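Local coordinates for protein CEP104 (PDB 5JO8) that is a centriolar protein whose TOG domain, an all-helical array of the kind that binds tubulin, probably contacts tubulin or microtubules, at residues L196-L201 / L236-G241; Q179-N184 / S192-V197. One frame throughout, in Å; residues are numbered along the deposited sequence.

Contact 1 of 2, residues L196-L201 / L236-G241; sequences LVECLL and LRIIFG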
ATOM      1  N   LEU A 196       9.203  -4.805  -1.101  1.00 19.60           N
ATOM      2  CA  LEU A 196       7.804  -5.187  -1.322  1.00 17.89           C
ATOM      3  C   LEU A 196       7.597  -5.835  -2.684  1.00 17.21           C
ATOM      4  O   LEU A 196       6.939  -6.872  -2.796  1.00 21.11           O
ATOM      5  CB  LEU A 196       6.870  -3.984  -1.172  1.00 22.21           C
ATOM      6  CG  LEU A 196       6.401  -3.742   0.263  1.00 22.81           C
ATOM      7  CD1 LEU A 196       5.750  -2.377   0.400  1.00 22.35           C
ATOM      8  CD2 LEU A 196       5.433  -4.835   0.683  1.00 21.88           C
ATOM      9  N   VAL A 197       8.167  -5.226  -3.719  1.00 17.75           N
ATOM     10  CA  VAL A 197       8.089  -5.789  -5.058  1.00 19.00           C
ATOM     11  C   VAL A 197       8.756  -7.163  -5.067  1.00 18.55           C
ATOM     12  O   VAL A 197       8.171  -8.132  -5.550  1.00 22.12           O
ATOM     13  CB  VAL A 197       8.723  -4.851  -6.119  1.00 17.58           C
ATOM     14  CG1 VAL A 197       8.798  -5.548  -7.476  1.00 21.10           C
ATOM     15  CG2 VAL A 197       7.920  -3.553  -6.234  1.00 20.30           C
ATOM     16  N   GLU A 198       9.971  -7.256  -4.524  1.00 19.06           N
ATOM     17  CA  GLU A 198      10.697  -8.515  -4.564  1.00 21.06           C
ATOM     18  C   GLU A 198       9.893  -9.607  -3.880  1.00 21.67           C
ATOM     19  O   GLU A 198       9.780 -10.725  -4.388  1.00 24.81           O
ATOM     20  CB  GLU A 198      12.048  -8.384  -3.866  1.00 20.65           C
ATOM     21  CG  GLU A 198      12.872  -9.663  -3.905  1.00 26.32           C
ATOM     22  CD  GLU A 198      14.107  -9.600  -3.038  1.00 35.67           C
ATOM     23  OE1 GLU A 198      15.067 -10.331  -3.354  1.00 35.29           O
ATOM     24  OE2 GLU A 198      14.118  -8.843  -2.041  1.00 29.33           O
ATOM     25  N   CYS A 199       9.335  -9.267  -2.727  1.00 20.72           N
ATOM     26  CA  CYS A 199       8.604 -10.221  -1.914  1.00 23.63           C
ATOM     27  C   CYS A 199       7.312 -10.663  -2.597  1.00 22.26           C
ATOM     28  O   CYS A 199       7.048 -11.861  -2.747  1.00 24.87           O
ATOM     29  CB  CYS A 199       8.300  -9.599  -0.552  1.00 26.43           C
ATOM     30  SG  CYS A 199       7.210 -10.565   0.507  1.00 40.75           S
ATOM     31  N   LEU A 200       6.510  -9.697  -3.024  1.00 23.61           N
ATOM     32  CA  LEU A 200       5.230 -10.024  -3.642  1.00 21.72           C
ATOM     33  C   LEU A 200       5.386 -10.683  -5.012  1.00 23.26           C
ATOM     34  O   LEU A 200       4.585 -11.539  -5.387  1.00 23.32           O
ATOM     35  CB  LEU A 200       4.310  -8.799  -3.692  1.00 22.34           C
ATOM     36  CG  LEU A 200       3.732  -8.437  -2.319  1.00 26.03           C
ATOM     37  CD1 LEU A 200       3.028  -7.099  -2.360  1.00 23.93           C
ATOM     38  CD2 LEU A 200       2.792  -9.531  -1.845  1.00 24.61           C
ATOM     39  N   LEU A 201       6.419 -10.300  -5.752  1.00 22.10           N
ATOM     40  CA  LEU A 201       6.685 -10.930  -7.041  1.00 23.93           C
ATOM     41  C   LEU A 201       6.983 -12.423  -6.872  1.00 25.00           C
ATOM     42  O   LEU A 201       6.443 -13.256  -7.600  1.00 26.95           O
ATOM     43  CB  LEU A 201       7.845 -10.228  -7.741  1.00 23.93           C
ATOM     44  CG  LEU A 201       8.211 -10.697  -9.145  1.00 23.82           C
ATOM     45  CD1 LEU A 201       6.979 -10.692 -10.042  1.00 28.29           C
ATOM     46  CD2 LEU A 201       9.298  -9.791  -9.700  1.00 24.80           C
ATOM     47  N   LEU A 236      18.706  -5.483  -8.475  1.00 20.61           N
ATOM     48  CA  LEU A 236      19.444  -6.553  -9.136  1.00 19.72           C
ATOM     49  C   LEU A 236      18.850  -7.924  -8.838  1.00 18.28           C
ATOM     50  O   LEU A 236      18.695  -8.741  -9.737  1.00 22.74           O
ATOM     51  CB  LEU A 236      20.905  -6.534  -8.704  1.00 23.68           C
ATOM     52  CG  LEU A 236      21.733  -5.348  -9.168  1.00 22.89           C
ATOM     53  CD1 LEU A 236      23.032  -5.338  -8.383  1.00 26.57           C
ATOM     54  CD2 LEU A 236      21.995  -5.458 -10.664  1.00 25.76           C
ATOM     55  N   ARG A 237      18.531  -8.183  -7.574  1.00 18.30           N
ATOM     56  CA  ARG A 237      17.917  -9.456  -7.196  1.00 21.05           C
ATOM     57  C   ARG A 237      16.615  -9.705  -7.943  1.00 18.93           C
ATOM     58  O   ARG A 237      16.330 -10.826  -8.364  1.00 24.17           O
ATOM     59  CB  ARG A 237      17.661  -9.518  -5.690  1.00 24.48           C
ATOM     60  CG  ARG A 237      18.931  -9.511  -4.862  1.00 23.24           C
ATOM     61  CD  ARG A 237      18.721 -10.211  -3.524  1.00 28.72           C
ATOM     62  NE  ARG A 237      17.656  -9.614  -2.721  1.00 30.59           N
ATOM     63  CZ  ARG A 237      17.845  -8.671  -1.801  1.00 41.28           C
ATOM     64  NH1 ARG A 237      19.065  -8.202  -1.570  1.00 35.14           N
ATOM     65  NH2 ARG A 237      16.816  -8.195  -1.109  1.00 32.65           N
ATOM     66  N   ILE A 238      15.829  -8.647  -8.129  1.00 19.08           N
ATOM     67  CA  ILE A 238      14.568  -8.758  -8.838  1.00 19.67           C
ATOM     68  C   ILE A 238      14.836  -9.166 -10.283  1.00 18.54           C
ATOM     69  O   ILE A 238      14.200 -10.078 -10.814  1.00 20.38           O
ATOM     70  CB  ILE A 238      13.788  -7.438  -8.737  1.00 18.88           C
ATOM     71  CG1 ILE A 238      13.199  -7.259  -7.334  1.00 22.20           C
ATOM     72  CG2 ILE A 238      12.676  -7.370  -9.783  1.00 21.37           C
ATOM     73  CD1 ILE A 238      12.730  -5.848  -7.047  1.00 19.05           C
ATOM     74  N   ILE A 239      15.797  -8.495 -10.901  1.00 18.44           N
ATOM     75  CA  ILE A 239      16.138  -8.780 -12.286  1.00 19.13           C
ATOM     76  C   ILE A 239      16.694 -10.197 -12.450  1.00 23.89           C
ATOM     77  O   ILE A 239      16.302 -10.915 -13.371  1.00 23.87           O
ATOM     78  CB  ILE A 239      17.070  -7.710 -12.859  1.00 20.86           C
ATOM     79  CG1 ILE A 239      16.324  -6.376 -12.937  1.00 21.46           C
ATOM     80  CG2 ILE A 239      17.567  -8.118 -14.258  1.00 22.30           C
ATOM     81  CD1 ILE A 239      17.216  -5.194 -13.140  1.00 21.05           C
ATOM     82  N   PHE A 240      17.591 -10.604 -11.554  1.00 20.69           N
ATOM     83  CA  PHE A 240      18.155 -11.950 -11.615  1.00 22.10           C
ATOM     84  C   PHE A 240      17.057 -12.997 -11.468  1.00 23.46           C
ATOM     85  O   PHE A 240      17.066 -14.020 -12.145  1.00 26.08           O
ATOM     86  CB  PHE A 240      19.207 -12.152 -10.521  1.00 20.19           C
ATOM     87  CG  PHE A 240      20.523 -11.485 -10.805  1.00 21.22           C
ATOM     88  CD1 PHE A 240      21.091 -11.540 -12.071  1.00 21.68           C
ATOM     89  CD2 PHE A 240      21.204 -10.812  -9.806  1.00 25.77           C
ATOM     90  CE1 PHE A 240      22.317 -10.934 -12.329  1.00 27.06           C
ATOM     91  CE2 PHE A 240      22.427 -10.205 -10.054  1.00 25.37           C
ATOM     92  CZ  PHE A 240      22.981 -10.262 -11.319  1.00 27.24           C
ATOM     93  N   GLY A 241      16.109 -12.734 -10.578  1.00 22.35           N
ATOM     94  CA  GLY A 241      14.973 -13.620 -10.405  1.00 24.50           C
ATOM     95  C   GLY A 241      14.188 -13.792 -11.694  1.00 30.44           C
ATOM     96  O   GLY A 241      13.849 -14.909 -12.094  1.00 30.76           O
TER
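Glu198 OE1 receives a hydrogen bond from Arg237 NE at 2.8 Å, one half of a side-on, two-nitrogen salt bridge between neighbouring helices of a TOG domain, the helical-repeat fold of this all-helical chain. Arg237 NH2 supplies the other half, reaching Glu198 OE2 at 2.9 Å. Each nitrogen serves its own oxygen on the syn side, and both acceptors lie close to the guanidinium plane. The carboxylate is turned, however: its plane stands 30° from that of the guanidinium, although the N-H...O angles remain near straight at 171° and 163°. Glu198 gets there on an extended chain with CG anti to the backbone N, whereas in Arg237 the bend at chi3 turns the NE edge, with NE and NH2, to the acid. With NH1 engaged in a second salt bridge, to Asp233 one turn earlier on its own helix, all three nitrogens of the guanidinium are engaged by carboxylates, which should limit its rotation. The arginine would be expected to favour the ionised form of Glu198.

Beneath this polar bridge the helices 187-204 and 229-245 run roughly parallel, their local axes 9.9 Å apart, and Ile238 makes the apolar contacts to the other helix. Its CG1 lies against Glu198 CB at 3.8 Å, and so the aliphatic base of the acid belongs to the apolar layer. The two branches of Ile238 then diverge. CG2 goes to Leu201 CD2 at 4.2 Å, where Val216 of helix 213-223 touches both residues; CD1 meets Val197 CG1 at 4.0 Å, the two side chains crossing at about a right angle.

Contact 2 of 2, residues Q179-N184 / S192-V197; sequences QLLKPN and SRVELV
This is a loop-to-helix contact in which an arginine side chain holds the backbone of the connection 179-184, between helices 173-177 and 187-204, against the helix that follows it. Arg193 gives NH1 to Gln179 O at 2.7 Å, with the N-H...O angle at 169°, and NH2 to Leu180 O at 3.2 Å, a longer bond. Both oxygens lie at the guanidinium edge, in its plane. The carbonyls are turned less favourably: NH1 is tilted from the plane of the Gln179 carbonyl, and NH2 stands above that of Leu180, off its lone pairs. NH1 also bonds Leu177 O, so one cationic group collects three carbonyls at and just beyond the C-terminal end of helix 173-177.

In the helical-repeat architecture of the TOG domain, such linkers join successive helices, and here the chain doubles back so that the linker packs beside the helix it leads into. Bends at chi2 (106°) and chi3 (84°) curl the Arg193 chain and bring the guanidinium edge to the linker carbonyls. Leu181 points toward the helix and forks over it: CD1 lies above one face of the guanidinium, displaced toward the rim, 3.9 Å from Arg193 NH2, while CD2 reaches Val194 CG1 at 4.2 Å. Val231 of helix 229-245 touches both Leu181 and Val194, adding a third apolar residue. The amide of Gln179 turns back instead, its NE2 bonded to Val175 O.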
ATOM      1  N   GLN A 179       5.301   1.514  -9.733  1.00 22.40           N
ATOM      2  CA  GLN A 179       5.383   2.859 -10.278  1.00 25.56           C
ATOM      3  C   GLN A 179       6.782   3.428 -10.056  1.00 31.12           C
ATOM      4  O   GLN A 179       7.509   2.960  -9.186  1.00 27.38           O
ATOM      5  CB  GLN A 179       4.293   3.754  -9.676  1.00 32.03           C
ATOM      6  CG  GLN A 179       2.880   3.328 -10.087  1.00 35.92           C
ATOM      7  CD  GLN A 179       2.765   3.062 -11.589  1.00 44.06           C
ATOM      8  OE1 GLN A 179       2.822   3.989 -12.399  1.00 55.68           O
ATOM      9  NE2 GLN A 179       2.620   1.789 -11.963  1.00 34.17           N
ATOM     10  N   LEU A 180       7.153   4.419 -10.861  1.00 30.14           N
ATOM     11  CA  LEU A 180       8.506   4.975 -10.855  1.00 36.53           C
ATOM     12  C   LEU A 180       9.022   5.303  -9.456  1.00 24.07           C
ATOM     13  O   LEU A 180       8.313   5.892  -8.643  1.00 29.03           O
ATOM     14  CB  LEU A 180       8.573   6.235 -11.725  1.00 40.05           C
ATOM     15  CG  LEU A 180       9.949   6.890 -11.859  1.00 53.44           C
ATOM     16  CD1 LEU A 180      10.748   6.233 -12.979  1.00 55.61           C
ATOM     17  CD2 LEU A 180       9.836   8.395 -12.073  1.00 52.64           C
ATOM     18  N   LEU A 181      10.257   4.900  -9.189  1.00 29.11           N
ATOM     19  CA  LEU A 181      10.947   5.258  -7.963  1.00 27.64           C
ATOM     20  C   LEU A 181      12.021   6.270  -8.351  1.00 32.40           C
ATOM     21  O   LEU A 181      12.918   5.950  -9.128  1.00 34.41           O
ATOM     22  CB  LEU A 181      11.589   4.015  -7.353  1.00 33.34           C
ATOM     23  CG  LEU A 181      12.273   4.136  -5.995  1.00 35.35           C
ATOM     24  CD1 LEU A 181      11.247   4.311  -4.882  1.00 32.14           C
ATOM     25  CD2 LEU A 181      13.148   2.917  -5.747  1.00 37.90           C
ATOM     26  N   LYS A 182      11.922   7.492  -7.834  1.00 32.98           N
ATOM     27  CA  LYS A 182      12.912   8.522  -8.147  1.00 35.30           C
ATOM     28  C   LYS A 182      14.273   8.152  -7.560  1.00 28.74           C
ATOM     29  O   LYS A 182      14.346   7.598  -6.468  1.00 30.20           O
ATOM     30  CB  LYS A 182      12.461   9.895  -7.635  1.00 36.35           C
ATOM     31  CG  LYS A 182      11.319  10.519  -8.428  1.00 43.34           C
ATOM     32  CD  LYS A 182      11.080  11.959  -8.000  1.00 42.85           C
ATOM     33  CE  LYS A 182       9.873  12.556  -8.709  1.00 59.65           C
ATOM     34  NZ  LYS A 182       9.625  13.968  -8.299  1.00 55.47           N
ATOM     35  N   PRO A 183      15.357   8.456  -8.289  1.00 37.65           N
ATOM     36  CA  PRO A 183      16.718   8.083  -7.872  1.00 36.60           C
ATOM     37  C   PRO A 183      17.144   8.730  -6.561  1.00 33.37           C
ATOM     38  O   PRO A 183      18.060   8.235  -5.893  1.00 31.39           O
ATOM     39  CB  PRO A 183      17.590   8.622  -9.012  1.00 41.86           C
ATOM     40  CG  PRO A 183      16.675   8.720 -10.177  1.00 38.29           C
ATOM     41  CD  PRO A 183      15.342   9.094  -9.615  1.00 37.60           C
ATOM     42  N   ASN A 184      16.488   9.831  -6.211  1.00 32.55           N
ATOM     43  CA  ASN A 184      16.808  10.579  -5.004  1.00 35.19           C
ATOM     44  C   ASN A 184      15.765  10.358  -3.911  1.00 40.00           C
ATOM     45  O   ASN A 184      15.809  11.012  -2.871  1.00 36.78           O
ATOM     46  CB  ASN A 184      16.882  12.067  -5.334  1.00 52.24           C
ATOM     47  CG  ASN A 184      15.606  12.579  -5.969  1.00 54.68           C
ATOM     48  OD1 ASN A 184      15.337  12.319  -7.143  1.00 63.63           O
ATOM     49  ND2 ASN A 184      14.810  13.305  -5.196  1.00 62.56           N
ATOM     50  N   SER A 192      11.934  -0.038   1.214  1.00 19.17           N
ATOM     51  CA  SER A 192      10.674  -0.717   1.465  1.00 17.22           C
ATOM     52  C   SER A 192       9.975  -1.052   0.166  1.00 18.27           C
ATOM     53  O   SER A 192       9.405  -2.129   0.023  1.00 19.88           O
ATOM     54  CB  SER A 192       9.759   0.163   2.309  1.00 20.64           C
ATOM     55  OG  SER A 192      10.232   0.253   3.645  1.00 19.11           O
ATOM     56  N   ARG A 193      10.046  -0.132  -0.784  1.00 18.27           N
ATOM     57  CA  ARG A 193       9.383  -0.363  -2.059  1.00 17.76           C
ATOM     58  C   ARG A 193      10.027  -1.501  -2.841  1.00 17.98           C
ATOM     59  O   ARG A 193       9.329  -2.385  -3.326  1.00 17.89           O
ATOM     60  CB  ARG A 193       9.316   0.903  -2.910  1.00 22.53           C
ATOM     61  CG  ARG A 193       8.401   0.733  -4.117  1.00 23.25           C
ATOM     62  CD  ARG A 193       7.070   1.479  -3.948  1.00 23.49           C
ATOM     63  NE  ARG A 193       7.231   2.877  -4.341  1.00 30.19           N
ATOM     64  CZ  ARG A 193       7.334   3.292  -5.600  1.00 36.36           C
ATOM     65  NH1 ARG A 193       7.290   2.418  -6.597  1.00 30.65           N
ATOM     66  NH2 ARG A 193       7.496   4.581  -5.862  1.00 39.49           N
ATOM     67  N   VAL A 194      11.356  -1.511  -2.964  1.00 18.36           N
ATOM     68  CA  VAL A 194      11.979  -2.604  -3.708  1.00 18.84           C
ATOM     69  C   VAL A 194      11.776  -3.946  -3.012  1.00 17.52           C
ATOM     70  O   VAL A 194      11.596  -4.973  -3.668  1.00 18.75           O
ATOM     71  CB  VAL A 194      13.453  -2.333  -4.056  1.00 15.83           C
ATOM     72  CG1 VAL A 194      13.541  -1.202  -5.055  1.00 18.16           C
ATOM     73  CG2 VAL A 194      14.270  -2.001  -2.802  1.00 19.77           C
ATOM     74  N   GLU A 195      11.791  -3.943  -1.681  1.00 17.97           N
ATOM     75  CA  GLU A 195      11.606  -5.179  -0.951  1.00 18.06           C
ATOM     76  C   GLU A 195      10.179  -5.709  -1.096  1.00 17.05           C
ATOM     77  O   GLU A 195       9.978  -6.920  -1.187  1.00 20.27           O
ATOM     78  CB  GLU A 195      11.958  -4.990   0.528  1.00 17.71           C
ATOM     79  CG  GLU A 195      13.422  -4.762   0.789  1.00 21.85           C
ATOM     80  CD  GLU A 195      13.689  -4.472   2.253  1.00 27.40           C
ATOM     81  OE1 GLU A 195      12.781  -3.948   2.939  1.00 35.10           O
ATOM     82  OE2 GLU A 195      14.802  -4.775   2.716  1.00 32.19           O
ATOM     83  N   LEU A 196       9.203  -4.805  -1.101  1.00 19.60           N
ATOM     84  CA  LEU A 196       7.804  -5.187  -1.322  1.00 17.89           C
ATOM     85  C   LEU A 196       7.597  -5.835  -2.684  1.00 17.21           C
ATOM     86  O   LEU A 196       6.939  -6.872  -2.796  1.00 21.11           O
ATOM     87  CB  LEU A 196       6.870  -3.984  -1.172  1.00 22.21           C
ATOM     88  CG  LEU A 196       6.401  -3.742   0.263  1.00 22.81           C
ATOM     89  CD1 LEU A 196       5.750  -2.377   0.400  1.00 22.35           C
ATOM     90  CD2 LEU A 196       5.433  -4.835   0.683  1.00 21.88           C
ATOM     91  N   VAL A 197       8.167  -5.226  -3.719  1.00 17.75           N
ATOM     92  CA  VAL A 197       8.089  -5.789  -5.058  1.00 19.00           C
ATOM     93  C   VAL A 197       8.756  -7.163  -5.067  1.00 18.55           C
ATOM     94  O   VAL A 197       8.171  -8.132  -5.550  1.00 22.12           O
ATOM     95  CB  VAL A 197       8.723  -4.851  -6.119  1.00 17.58           C
ATOM     96  CG1 VAL A 197       8.798  -5.548  -7.476  1.00 21.10           C
ATOM     97  CG2 VAL A 197       7.920  -3.553  -6.234  1.00 20.30           C
TER

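Overall arrangement
Helix 187-204 is common to both contacts, whose centres lie 11 Å apart on the same side of the chain's centre. Along the chain the linker 179-184 comes first, then segment 192-197, which overlaps 196-201 at Leu196 and Val197, and finally 236-241. One helix is thus tied at its earlier turns to the linker that precedes it and at its later turns to helix 229-245. The two contacts meet where Ile238 CD1 packs 3.7 Å from Val194 O. Phe219 of helix 213-223 touches Arg193, Val194 and Val197, joining the two regions within the helical array that forms the domain's presumed tubulin-binding scaffold.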